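Local atomic coordinates of probable glutamine synthetase (Pseudomonas aeruginosa, PDB entry 4HPP), a protein that is probably a glutamine synthetase-type enzyme, built as an assembly of six chains, each joining an N-terminal beta-sheet domain to a larger catalytic domain. Residues Gln5-Val10 with Ser25-Thr30; Ser11-Asp16 with Leu89-Gly94; Ala85-Asp90 with Val212-Gly217. One frame throughout, in Å; residues are numbered along the deposited sequence.

Contact 1. Residues Gln5-Val10 with Ser25-Thr30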
loop_
_atom_site.group_PDB
_atom_site.type_symbol
_atom_site.label_atom_id
_atom_site.label_comp_id
_atom_site.label_asym_id
_atom_site.label_seq_id
_atom_site.Cartn_x
_atom_site.Cartn_y
_atom_site.Cartn_z
ATOM N N GLN A 5 -23.445 -12.634 10.265
ATOM C CA GLN A 5 -22.492 -12.622 11.365
ATOM C C GLN A 5 -21.830 -14.000 11.555
ATOM O O GLN A 5 -22.463 -15.054 11.363
ATOM C CB GLN A 5 -23.218 -12.298 12.676
ATOM C CG GLN A 5 -24.100 -11.053 12.677
ATOM C CD GLN A 5 -23.292 -9.781 12.498
ATOM O OE1 GLN A 5 -23.637 -8.946 11.674
ATOM N NE2 GLN A 5 -22.198 -9.636 13.258
ATOM N N PRO A 6 -20.531 -13.994 11.913
ATOM C CA PRO A 6 -19.798 -15.138 12.483
ATOM C C PRO A 6 -20.459 -15.625 13.756
ATOM O O PRO A 6 -21.055 -14.836 14.493
ATOM C CB PRO A 6 -18.430 -14.550 12.814
ATOM C CG PRO A 6 -18.425 -13.144 12.302
ATOM C CD PRO A 6 -19.619 -12.932 11.457
ATOM N N VAL A 7 -20.426 -16.914 14.016
ATOM C CA VAL A 7 -21.096 -17.406 15.213
ATOM C C VAL A 7 -20.271 -16.993 16.436
ATOM O O VAL A 7 -19.051 -16.935 16.372
ATOM C CB VAL A 7 -21.465 -18.942 15.080
ATOM C CG1 VAL A 7 -21.727 -19.629 16.395
ATOM C CG2 VAL A 7 -22.719 -19.130 14.218
ATOM N N ARG A 8 -20.917 -16.631 17.533
ATOM C CA ARG A 8 -20.192 -16.365 18.746
ATOM C C ARG A 8 -19.969 -17.717 19.390
ATOM O O ARG A 8 -20.950 -18.450 19.631
ATOM C CB ARG A 8 -20.995 -15.444 19.664
ATOM C CG ARG A 8 -20.410 -15.313 21.077
ATOM C CD ARG A 8 -21.293 -14.375 21.862
ATOM N NE ARG A 8 -20.801 -13.981 23.177
ATOM C CZ ARG A 8 -20.531 -12.719 23.531
ATOM N NH1 ARG A 8 -20.668 -11.738 22.649
ATOM N NH2 ARG A 8 -20.124 -12.427 24.776
ATOM N N LEU A 9 -18.689 -18.041 19.647
ATOM C CA LEU A 9 -18.285 -19.273 20.351
ATOM C C LEU A 9 -18.055 -19.032 21.860
ATOM O O LEU A 9 -17.517 -18.009 22.270
ATOM C CB LEU A 9 -17.074 -19.910 19.676
ATOM C CG LEU A 9 -17.342 -20.076 18.148
ATOM C CD1 LEU A 9 -16.075 -20.478 17.367
ATOM C CD2 LEU A 9 -18.484 -21.065 17.797
ATOM N N VAL A 10 -18.501 -19.968 22.692
ATOM C CA VAL A 10 -18.217 -19.883 24.090
ATOM C C VAL A 10 -17.207 -20.970 24.421
ATOM O O VAL A 10 -17.404 -22.117 24.034
ATOM C CB VAL A 10 -19.513 -20.058 24.929
ATOM C CG1 VAL A 10 -19.139 -20.101 26.391
ATOM C CG2 VAL A 10 -20.436 -18.879 24.679
ATOM N N SER A 25 -14.843 -25.113 22.539
ATOM C CA SER A 25 -15.895 -24.116 22.445
ATOM C C SER A 25 -17.102 -24.609 21.679
ATOM O O SER A 25 -17.035 -25.622 20.945
ATOM C CB SER A 25 -15.338 -22.822 21.850
ATOM O OG SER A 25 -15.209 -22.959 20.447
ATOM N N LEU A 26 -18.208 -23.909 21.882
ATOM C CA LEU A 26 -19.515 -24.277 21.289
ATOM C C LEU A 26 -20.274 -23.039 20.839
ATOM O O LEU A 26 -19.966 -21.935 21.277
ATOM C CB LEU A 26 -20.358 -25.015 22.283
ATOM C CG LEU A 26 -20.338 -24.408 23.681
ATOM C CD1 LEU A 26 -21.753 -24.210 24.260
ATOM C CD2 LEU A 26 -19.549 -25.363 24.554
ATOM N N PRO A 27 -21.246 -23.204 19.942
ATOM C CA PRO A 27 -22.002 -21.990 19.558
ATOM C C PRO A 27 -22.806 -21.463 20.743
ATOM O O PRO A 27 -23.327 -22.278 21.542
ATOM C CB PRO A 27 -22.932 -22.488 18.427
ATOM C CG PRO A 27 -22.268 -23.733 17.924
ATOM C CD PRO A 27 -21.648 -24.372 19.138
ATOM N N LEU A 28 -22.840 -20.133 20.882
ATOM C CA LEU A 28 -23.632 -19.479 21.948
ATOM C C LEU A 28 -25.039 -20.103 22.121
ATOM O O LEU A 28 -25.430 -20.443 23.228
ATOM C CB LEU A 28 -23.736 -17.961 21.725
ATOM C CG LEU A 28 -24.537 -17.109 22.733
ATOM C CD1 LEU A 28 -23.741 -16.783 24.025
ATOM C CD2 LEU A 28 -25.101 -15.861 22.024
ATOM N N ALA A 29 -25.752 -20.340 21.027
ATOM C CA ALA A 29 -27.121 -20.867 21.136
ATOM C C ALA A 29 -27.200 -22.106 21.971
ATOM O O ALA A 29 -28.293 -22.455 22.413
ATOM C CB ALA A 29 -27.733 -21.148 19.771
ATOM N N THR A 30 -26.072 -22.793 22.145
ATOM C CA THR A 30 -26.090 -24.126 22.770
ATOM C C THR A 30 -25.676 -24.031 24.230
ATOM O O THR A 30 -25.705 -25.032 24.980
ATOM C CB THR A 30 -25.157 -25.148 22.069
ATOM O OG1 THR A 30 -23.809 -24.646 22.057
ATOM C CG2 THR A 30 -25.604 -25.450 20.630
#

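Contact 2. Residues Ser11-Asp16 with Leu89-Gly94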
loop_
_atom_site.group_PDB
_atom_site.type_symbol
_atom_site.label_atom_id
_atom_site.label_comp_id
_atom_site.label_asym_id
_atom_site.label_seq_id
_atom_site.Cartn_x
_atom_site.Cartn_y
_atom_site.Cartn_z
ATOM N N SER A 11 -16.127 -20.624 25.109
ATOM C CA SER A 11 -15.222 -21.649 25.584
ATOM C C SER A 11 -15.448 -22.090 27.028
ATOM O O SER A 11 -15.780 -21.295 27.872
ATOM C CB SER A 11 -13.773 -21.196 25.410
ATOM O OG SER A 11 -13.282 -21.469 24.104
ATOM N N PHE A 12 -15.289 -23.386 27.294
ATOM C CA PHE A 12 -15.073 -23.914 28.640
ATOM C C PHE A 12 -13.537 -24.141 28.788
ATOM O O PHE A 12 -12.911 -24.849 27.978
ATOM C CB PHE A 12 -15.798 -25.263 28.868
ATOM C CG PHE A 12 -17.284 -25.232 28.662
ATOM C CD1 PHE A 12 -18.024 -24.031 28.766
ATOM C CD2 PHE A 12 -17.984 -26.416 28.388
ATOM C CE1 PHE A 12 -19.402 -24.019 28.584
ATOM C CE2 PHE A 12 -19.398 -26.404 28.204
ATOM C CZ PHE A 12 -20.086 -25.200 28.286
ATOM N N VAL A 13 -12.958 -23.538 29.827
ATOM C CA VAL A 13 -11.542 -23.642 30.108
ATOM C C VAL A 13 -11.171 -24.284 31.435
ATOM O O VAL A 13 -11.951 -24.291 32.398
ATOM C CB VAL A 13 -10.867 -22.275 30.021
ATOM C CG1 VAL A 13 -11.124 -21.668 28.664
ATOM C CG2 VAL A 13 -11.360 -21.334 31.106
ATOM N N THR A 14 -9.951 -24.813 31.479
ATOM C CA THR A 14 -9.321 -25.194 32.739
ATOM C C THR A 14 -7.914 -24.713 32.621
ATOM O O THR A 14 -7.391 -24.590 31.500
ATOM C CB THR A 14 -9.323 -26.702 32.941
ATOM O OG1 THR A 14 -8.789 -27.020 34.240
ATOM C CG2 THR A 14 -8.612 -27.389 31.792
ATOM N N THR A 15 -7.304 -24.383 33.753
ATOM C CA THR A 15 -5.917 -23.950 33.754
ATOM C C THR A 15 -5.142 -25.098 34.379
ATOM O O THR A 15 -5.408 -25.462 35.519
ATOM C CB THR A 15 -5.767 -22.636 34.516
ATOM O OG1 THR A 15 -6.537 -21.654 33.829
ATOM C CG2 THR A 15 -4.296 -22.180 34.636
ATOM N N ASP A 16 -4.238 -25.716 33.609
ATOM C CA ASP A 16 -3.659 -26.968 34.061
ATOM C C ASP A 16 -2.474 -26.702 34.919
ATOM O O ASP A 16 -2.186 -25.543 35.235
ATOM C CB ASP A 16 -3.346 -27.932 32.914
ATOM C CG ASP A 16 -2.310 -27.403 31.989
ATOM O OD1 ASP A 16 -2.276 -27.817 30.807
ATOM O OD2 ASP A 16 -1.530 -26.567 32.456
ATOM N N LEU A 89 -14.533 -12.276 23.339
ATOM C CA LEU A 89 -13.927 -13.284 24.135
ATOM C C LEU A 89 -14.928 -13.761 25.132
ATOM O O LEU A 89 -15.294 -13.028 26.030
ATOM C CB LEU A 89 -12.761 -12.652 24.867
ATOM C CG LEU A 89 -11.890 -13.647 25.670
ATOM C CD1 LEU A 89 -11.207 -14.724 24.818
ATOM C CD2 LEU A 89 -10.851 -12.882 26.484
ATOM N N ASP A 90 -15.371 -14.987 25.007
ATOM C CA ASP A 90 -16.401 -15.483 25.889
ATOM C C ASP A 90 -16.079 -16.857 26.386
ATOM O O ASP A 90 -15.979 -17.781 25.603
ATOM C CB ASP A 90 -17.719 -15.512 25.140
ATOM C CG ASP A 90 -18.894 -15.611 26.052
ATOM O OD1 ASP A 90 -18.723 -16.049 27.245
ATOM O OD2 ASP A 90 -20.007 -15.242 25.560
ATOM N N TYR A 91 -15.918 -17.016 27.690
ATOM C CA TYR A 91 -15.567 -18.351 28.231
ATOM C C TYR A 91 -15.868 -18.388 29.718
ATOM O O TYR A 91 -15.996 -17.342 30.341
ATOM C CB TYR A 91 -14.044 -18.685 28.011
ATOM C CG TYR A 91 -13.167 -17.764 28.809
ATOM C CD1 TYR A 91 -12.861 -18.022 30.143
ATOM C CD2 TYR A 91 -12.656 -16.610 28.236
ATOM C CE1 TYR A 91 -12.031 -17.143 30.879
ATOM C CE2 TYR A 91 -11.822 -15.744 28.943
ATOM C CZ TYR A 91 -11.530 -15.998 30.276
ATOM O OH TYR A 91 -10.748 -15.085 30.972
ATOM N N LEU A 92 -15.955 -19.600 30.252
ATOM C CA LEU A 92 -16.224 -19.905 31.649
ATOM C C LEU A 92 -15.177 -20.903 32.192
ATOM O O LEU A 92 -14.785 -21.863 31.493
ATOM C CB LEU A 92 -17.588 -20.600 31.783
ATOM C CG LEU A 92 -18.866 -19.902 31.367
ATOM C CD1 LEU A 92 -19.124 -20.095 29.890
ATOM C CD2 LEU A 92 -20.054 -20.433 32.154
ATOM N N HIS A 93 -14.759 -20.692 33.441
ATOM C CA HIS A 93 -13.879 -21.600 34.136
ATOM C C HIS A 93 -14.697 -22.768 34.586
ATOM O O HIS A 93 -15.884 -22.617 34.936
ATOM C CB HIS A 93 -13.243 -20.937 35.324
ATOM C CG HIS A 93 -12.519 -19.683 34.986
ATOM N ND1 HIS A 93 -11.168 -19.638 34.855
ATOM C CD2 HIS A 93 -12.994 -18.378 34.750
ATOM C CE1 HIS A 93 -10.794 -18.363 34.526
ATOM N NE2 HIS A 93 -11.915 -17.591 34.462
ATOM N N GLY A 94 -14.078 -23.946 34.574
ATOM C CA GLY A 94 -14.784 -25.141 34.896
ATOM C C GLY A 94 -13.944 -25.968 35.833
ATOM O O GLY A 94 -12.709 -25.771 35.948
HETATM O O HOH W 1 -9.119 -21.442 34.683
#

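Contact 3. Residues Ala85-Asp90 with Val212-Gly217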
loop_
_atom_site.group_PDB
_atom_site.type_symbol
_atom_site.label_atom_id
_atom_site.label_comp_id
_atom_site.label_asym_id
_atom_site.label_seq_id
_atom_site.Cartn_x
_atom_site.Cartn_y
_atom_site.Cartn_z
ATOM N N ALA A 85 -13.499 -5.803 14.457
ATOM C CA ALA A 85 -13.900 -6.976 13.694
ATOM C C ALA A 85 -13.650 -8.292 14.462
ATOM O O ALA A 85 -13.871 -9.381 13.911
ATOM C CB ALA A 85 -13.217 -6.984 12.334
ATOM N N ALA A 86 -13.173 -8.207 15.711
ATOM C CA ALA A 86 -12.704 -9.426 16.391
ATOM C C ALA A 86 -13.797 -10.089 17.213
ATOM O O ALA A 86 -14.705 -9.465 17.668
ATOM C CB ALA A 86 -11.464 -9.172 17.230
ATOM N N PRO A 87 -13.709 -11.386 17.386
ATOM C CA PRO A 87 -14.837 -11.988 18.060
ATOM C C PRO A 87 -14.841 -11.552 19.540
ATOM O O PRO A 87 -13.788 -11.248 20.108
ATOM C CB PRO A 87 -14.546 -13.500 17.943
ATOM C CG PRO A 87 -13.381 -13.639 16.926
ATOM C CD PRO A 87 -12.628 -12.350 17.033
ATOM N N ALA A 88 -16.021 -11.508 20.172
ATOM C CA ALA A 88 -16.005 -11.386 21.598
ATOM C C ALA A 88 -15.043 -12.486 22.139
ATOM O O ALA A 88 -14.771 -13.467 21.460
ATOM C CB ALA A 88 -17.403 -11.542 22.164
ATOM N N LEU A 89 -14.533 -12.276 23.339
ATOM C CA LEU A 89 -13.927 -13.284 24.135
ATOM C C LEU A 89 -14.928 -13.761 25.132
ATOM O O LEU A 89 -15.294 -13.028 26.030
ATOM C CB LEU A 89 -12.761 -12.652 24.867
ATOM C CG LEU A 89 -11.890 -13.647 25.670
ATOM C CD1 LEU A 89 -11.207 -14.724 24.818
ATOM C CD2 LEU A 89 -10.851 -12.882 26.484
ATOM N N ASP A 90 -15.371 -14.987 25.007
ATOM C CA ASP A 90 -16.401 -15.483 25.889
ATOM C C ASP A 90 -16.079 -16.857 26.386
ATOM O O ASP A 90 -15.979 -17.781 25.603
ATOM C CB ASP A 90 -17.719 -15.512 25.140
ATOM C CG ASP A 90 -18.894 -15.611 26.052
ATOM O OD1 ASP A 90 -18.723 -16.049 27.245
ATOM O OD2 ASP A 90 -20.007 -15.242 25.560
ATOM N N VAL A 212 -5.875 -8.667 24.117
ATOM C CA VAL A 212 -5.801 -7.287 23.694
ATOM C C VAL A 212 -4.552 -7.163 22.806
ATOM O O VAL A 212 -4.656 -6.737 21.645
ATOM C CB VAL A 212 -5.811 -6.369 24.948
ATOM C CG1 VAL A 212 -5.610 -4.920 24.590
ATOM C CG2 VAL A 212 -7.140 -6.497 25.691
ATOM N N ALA A 213 -3.379 -7.598 23.317
ATOM C CA ALA A 213 -2.169 -7.590 22.500
ATOM C C ALA A 213 -2.416 -8.255 21.130
ATOM O O ALA A 213 -2.115 -7.702 20.060
ATOM C CB ALA A 213 -0.990 -8.243 23.262
ATOM N N ARG A 214 -3.060 -9.418 21.137
ATOM C CA ARG A 214 -3.323 -10.080 19.849
ATOM C C ARG A 214 -4.092 -9.119 18.940
ATOM O O ARG A 214 -3.741 -8.992 17.773
ATOM C CB ARG A 214 -4.082 -11.389 20.033
ATOM C CG ARG A 214 -4.239 -12.209 18.754
ATOM C CD ARG A 214 -5.232 -13.360 18.973
ATOM N NE ARG A 214 -6.597 -12.882 19.178
ATOM C CZ ARG A 214 -7.452 -12.581 18.202
ATOM N NH1 ARG A 214 -7.127 -12.657 16.923
ATOM N NH2 ARG A 214 -8.650 -12.154 18.503
ATOM N N GLN A 215 -5.094 -8.408 19.496
ATOM C CA GLN A 215 -5.970 -7.599 18.662
ATOM C C GLN A 215 -5.241 -6.422 18.016
ATOM O O GLN A 215 -5.710 -5.887 17.003
ATOM C CB GLN A 215 -7.227 -7.148 19.399
ATOM C CG GLN A 215 -8.161 -8.285 19.676
ATOM C CD GLN A 215 -9.528 -7.814 20.080
ATOM O OE1 GLN A 215 -9.920 -6.673 19.784
ATOM N NE2 GLN A 215 -10.255 -8.671 20.794
ATOM N N MET A 216 -4.064 -6.084 18.537
ATOM C CA MET A 216 -3.330 -4.883 18.063
ATOM C C MET A 216 -2.099 -5.304 17.286
ATOM O O MET A 216 -1.394 -4.461 16.729
ATOM C CB MET A 216 -2.951 -3.983 19.255
ATOM C CG MET A 216 -4.159 -3.509 20.093
ATOM S SD MET A 216 -3.845 -2.309 21.386
ATOM C CE MET A 216 -3.828 -0.785 20.467
ATOM N N GLY A 217 -1.847 -6.619 17.236
ATOM C CA GLY A 217 -0.760 -7.129 16.409
ATOM C C GLY A 217 0.459 -7.131 17.308
ATOM O O GLY A 217 1.555 -7.303 16.836
HETATM O O HOH W 2 -13.036 -8.648 21.163
#

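Contact 1. Residues Gln5-Val10 with Ser25-Thr30
The planar guanidinium of Arg8 meets Leu28 obliquely, with the leucine methyl CD1 4.1 Å from Arg8 NE. Two of its nitrogens reach carboxylates beyond the two segments, NE forming a salt bridge with Asp90 OD2 and NH2 another with Glu79 OE2. The arginine chain is extended from CG to NE, and its CD passes both methyls of Leu28, CD1 and CD2, at similar range. Leu28 CD1 also reaches Val10 CG2, 4.0 Å away, so that one methyl rests against two side chains. Pro27, whose ring is puckered, offers its CB to Val7, whose CG1 is anti to the backbone N (chi1 161°) and lies 3.7 Å from that CB.

These side chains flank the open end of the beta hairpin made by strands 9-15 and 21-27, the latter an outermost strand of the N-terminal domain sheet within this chain. Val10 and Leu26 form an antiparallel hydrogen-bonded pair: Val10 N donates to Leu26 O at 2.8 Å, and Leu26 N returns a bond to Val10 O at 2.9 Å. Leu9 and Pro27 form the neighbouring non-hydrogen-bonded pair, where Leu9 CA approaches Leu26 O at 3.3 Å in a CA-H...O contact. A third bond, from Leu28 N to Arg8 O at 2.8 Å with an N-H...O angle of 159°, continues the ladder by one more link.

Ser25 OG packs 3.7 Å from Leu9 CB, yet its hydrogen bonds go to Gln153 NE2 and Phe177 O of the second subunit. Main-chain bonds set the register, apolar side chains fill in beside them, and the polar ends find partners outside the two segments: Arg8 in its own chain, Ser25 in the second subunit. Two carboxylates around Arg8 would be expected to stabilise its positive charge.

Contact 2. Residues Ser11-Asp16 with Leu89-Gly94
Ser11 and Tyr91 are the pair with the closest CA atoms, 4.2 Å apart, with CB atoms 3.6 Å apart. Ser11 O takes the amide of Leu92 at 2.9 Å and a CA-H...O contact from Tyr91 CA. Val13 adds to the dense side: its CG2 sits between the backbone N and the carbonyl carbon, over one face of the His93 ring and 3.8 Å from Tyr91 CD1. Strands 9-15 and 89-97 run parallel here in the N-terminal domain's mixed sheet, Val13 N donating to Leu92 O almost straight (174°), with segment axes 45° apart. Ser11, Tyr91, Val13 and His93 share one face; there Asn204 OD1 of helix 196-216 bonds Tyr91 OH and His93 NE2, and Leu150 of the second subunit packs on Ser11 and Tyr91. On the reverse face Phe12 and Leu92 lie side by side, Leu92 CD1 at the ring edge, 4.1 Å from CE1.

Toward Asp16 the pairing slackens. CA spacing reaches 5.9 Å at Thr14 and Gly94, and the bond from Gly94 N to Val13 O is weak, its N-H...O angle 134°. Farther on, a water lies 2.7 Å from both Thr15 OG1 and His93 ND1, in the imidazole plane.

Contact 3. Residues Ala85-Asp90 with Val212-Gly217
Ala86 and Gln215 meet where the loop leading into strand 89-97 passes the last turn of helix 196-216, a helix closed at its C-terminal end by a Schellman motif. Gly217 supplies the positive phi of that motif (90°), at backbone angles where a CB would collide with the carbonyl oxygen of Met216. The contact is small, burying 115 Å² in all, and links the family's N-terminal domain to its catalytic domain.

Van der Waals contact comes first. The methyl of Ala86 stands over the carboxamide of Gln215: CB is 3.7 Å from CD and only slightly farther from NE2 and OE1, a near-equal spacing that shows it meeting the whole group and not one end. The Gln215 chain, extended beyond CG, carries the carboxamide out to Ala86. Alongside, Arg214 NH2 lies 4.2 Å from Pro87 CD and 4.3 Å from Ala86 CB, the guanidinium approached obliquely.

Charged and polar links mostly lead to residues next to the segments. Glu211 OE1 forms a salt bridge with Arg214 NH2 and accepts a hydrogen bond from Gln215 NE2, while Gln215 OE1 accepts one from Asp83 N. With donor and acceptor ends each engaged, the rotation of the carboxamide is well defined. Arg154 of the second subunit donates to the carbonyls of Pro87 and Ala88.

Water provides the remaining bridge. Pro87 O and Gln215 NE2 are 4.4 Å apart, too far for a direct bond; a single water accepts from NE2 at 2.8 Å and donates to Pro87 O at 2.9 Å.

Contact 2 is fully buried, contact 1 partly so, and contact 3 lies at the surface. Contacts 1 and 2 share strand 9-15, which pairs antiparallel with strand 21-27 in the first and parallel with strand 89-97 in the second; Val10 CG1 packs on Leu92 CD1 between them. Contact 3 takes up strand 89-97 at its beginning, sharing Leu89 and Asp90 with contact 2, but reaches a helix instead of a strand. The chemistry follows: main-chain hydrogen bonds dominate the two sheet contacts, whereas none crosses contact 3, where packing and water serve. All three also touch the second subunit.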